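Local atomic coordinates of putative N-acetylmuramoyl-L-alanine amidase (Neisseria meningitidis MC58, PDB entry 3CZX), a protein that probably hydrolyses, as a zinc-dependent amidase, the bond between N-acetylmuramoyl residues and L-amino acid residues in cell-wall glycopeptides. Residues T113-R118 with D152-L157. Sequence-based numbering, arbitrary orientation.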
loop_
_atom_site.group_PDB
_atom_site.type_symbol
_atom_site.label_atom_id
_atom_site.label_comp_id
_atom_site.label_asym_id
_atom_site.label_seq_id
_atom_site.Cartn_x
_atom_site.Cartn_y
_atom_site.Cartn_z
ATOM N N THR A 113 2.883 7.655 16.242
ATOM C CA THR A 113 3.431 6.349 16.672
ATOM C C THR A 113 3.947 6.245 18.095
ATOM O O THR A 113 4.072 5.149 18.598
ATOM C CB THR A 113 4.586 5.924 15.769
ATOM O OG1 THR A 113 5.613 6.926 15.850
ATOM C CG2 THR A 113 4.124 5.786 14.320
ATOM N N GLY A 114 4.297 7.363 18.706
ATOM C CA GLY A 114 4.995 7.330 19.990
ATOM C C GLY A 114 6.436 6.842 19.869
ATOM O O GLY A 114 7.078 6.547 20.862
ATOM N N TRP A 115 6.971 6.766 18.634
ATOM C CA TRP A 115 8.366 6.388 18.428
ATOM C C TRP A 115 9.276 7.556 18.833
ATOM O O TRP A 115 8.915 8.732 18.681
ATOM C CB TRP A 115 8.615 6.073 16.949
ATOM C CG TRP A 115 7.938 4.816 16.459
ATOM C CD1 TRP A 115 7.487 3.763 17.212
ATOM C CD2 TRP A 115 7.636 4.491 15.097
ATOM N NE1 TRP A 115 6.901 2.805 16.390
ATOM C CE2 TRP A 115 7.002 3.215 15.087
ATOM C CE3 TRP A 115 7.815 5.150 13.896
ATOM C CZ2 TRP A 115 6.553 2.603 13.911
ATOM C CZ3 TRP A 115 7.379 4.517 12.709
ATOM C CH2 TRP A 115 6.762 3.248 12.741
ATOM N N LYS A 116 10.462 7.190 19.296
ATOM C CA LYS A 116 11.446 8.164 19.753
ATOM C C LYS A 116 12.092 8.880 18.561
ATOM O O LYS A 116 12.449 8.234 17.609
ATOM C CB LYS A 116 12.524 7.415 20.546
ATOM C CG LYS A 116 13.527 8.338 21.252
ATOM C CD LYS A 116 14.810 7.619 21.621
ATOM C CE LYS A 116 15.852 8.626 22.169
ATOM N NZ LYS A 116 15.507 9.128 23.537
ATOM N N LEU A 117 12.235 10.198 18.652
ATOM C CA LEU A 117 13.037 10.983 17.697
ATOM C C LEU A 117 14.523 10.870 18.096
ATOM O O LEU A 117 14.912 11.299 19.203
ATOM C CB LEU A 117 12.626 12.455 17.719
ATOM C CG LEU A 117 11.295 12.845 17.102
ATOM C CD1 LEU A 117 10.921 14.267 17.494
ATOM C CD2 LEU A 117 11.431 12.625 15.596
ATOM N N ARG A 118 15.323 10.287 17.210
ATOM C CA ARG A 118 16.762 10.166 17.372
ATOM C C ARG A 118 17.412 11.455 16.842
ATOM O O ARG A 118 16.795 12.228 16.160
ATOM C CB ARG A 118 17.281 8.949 16.638
ATOM C CG ARG A 118 16.634 7.635 17.121
ATOM C CD ARG A 118 16.817 6.519 16.125
ATOM N NE ARG A 118 18.208 6.132 15.956
ATOM C CZ ARG A 118 18.826 5.164 16.646
ATOM N NH1 ARG A 118 18.199 4.468 17.562
ATOM N NH2 ARG A 118 20.108 4.902 16.400
ATOM N N ASP A 152 10.684 -5.801 15.929
ATOM C CA ASP A 152 9.446 -6.485 15.598
ATOM C C ASP A 152 8.177 -5.715 16.000
ATOM O O ASP A 152 7.161 -5.716 15.260
ATOM C CB ASP A 152 9.379 -7.876 16.257
ATOM C CG ASP A 152 10.406 -8.826 15.739
ATOM O OD1 ASP A 152 11.086 -8.567 14.724
ATOM O OD2 ASP A 152 10.514 -9.902 16.367
ATOM N N THR A 153 8.201 -5.105 17.181
ATOM C CA THR A 153 7.073 -4.344 17.727
ATOM C C THR A 153 6.806 -3.098 16.878
ATOM O O THR A 153 5.655 -2.848 16.471
ATOM C CB THR A 153 7.320 -3.942 19.212
ATOM O OG1 THR A 153 7.319 -5.145 20.009
ATOM C CG2 THR A 153 6.220 -2.994 19.722
ATOM N N ASP A 154 7.856 -2.319 16.588
ATOM C CA ASP A 154 7.662 -1.107 15.745
ATOM C C ASP A 154 7.202 -1.461 14.315
ATOM O O ASP A 154 6.361 -0.810 13.729
ATOM C CB ASP A 154 8.954 -0.309 15.630
ATOM C CG ASP A 154 9.457 0.197 16.961
ATOM O OD1 ASP A 154 8.686 0.234 17.942
ATOM O OD2 ASP A 154 10.662 0.540 17.000
ATOM N N LEU A 155 7.766 -2.535 13.771
ATOM C CA LEU A 155 7.372 -3.020 12.470
ATOM C C LEU A 155 5.892 -3.431 12.458
ATOM O O LEU A 155 5.145 -3.142 11.496
ATOM C CB LEU A 155 8.269 -4.199 12.040
ATOM C CG LEU A 155 7.866 -4.933 10.755
ATOM C CD1 LEU A 155 7.760 -4.054 9.501
ATOM C CD2 LEU A 155 8.768 -6.119 10.497
ATOM N N ALA A 156 5.446 -4.115 13.498
ATOM C CA ALA A 156 4.004 -4.459 13.596
ATOM C C ALA A 156 3.146 -3.203 13.613
ATOM O O ALA A 156 2.083 -3.191 12.988
ATOM C CB ALA A 156 3.720 -5.299 14.852
ATOM N N LEU A 157 3.568 -2.191 14.351
ATOM C CA LEU A 157 2.799 -0.929 14.418
ATOM C C LEU A 157 2.735 -0.291 13.064
ATOM O O LEU A 157 1.657 0.164 12.650
ATOM C CB LEU A 157 3.422 0.032 15.441
ATOM C CG LEU A 157 2.535 1.261 15.688
ATOM C CD1 LEU A 157 1.254 0.849 16.373
ATOM C CD2 LEU A 157 3.322 2.206 16.571
HETATM O O HOH W 1 5.995 0.723 18.209
#
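Trp115 brings its long indole edge up to the first two turns of helix 152-177, where Asp154 and Leu157, three residues apart on one side of the helix, receive it. At the tight part of the contact CZ2 lies 3.4 Å from Asp154 O, which sits near the ring plane at the indole's edge. Asp154 CB lies 3.8 Å from NE1, and Leu157 CD2 approaches NE1 obliquely at 3.6 Å. Leu157 extends away from its backbone N, with CG trans to it (chi1 -172°), and this carries CD2 on to Thr113, 3.7 Å from the carbonyl O. Leucine suits this partly exposed position because its branched end lets one methyl touch both indole and carbonyl. Thr113 CB in turn rests over one face of the indole. A flat, wide side chain suits this place: Val109, Phe147, Phe158 and Ile165 also pack on Trp115, so the indole ties its loop to helices 99-113 and 152-177 and to the loop carrying Phe147.

The loop can turn here because Gly114 accepts positive phi as the helix ends. Thr113 OG1 takes the Trp115 N-H at 3.1 Å in an ST turn and is also hydrogen-bonded to Val109 O, which steadies the root of the tryptophan.

The polar side is looser. A water in the ring plane accepts from NE1 (2.9 Å) and donates to Asp154 OD1 (2.7 Å), while the carboxylate, turned 51° from the indole, has its OD2 hydrogen-bonded to Thr88 OG1. Aspartate thus serves both a water and a second loop. The chemistry implies a mixed contact away from the zinc site, van der Waals packing beside a single bridging water.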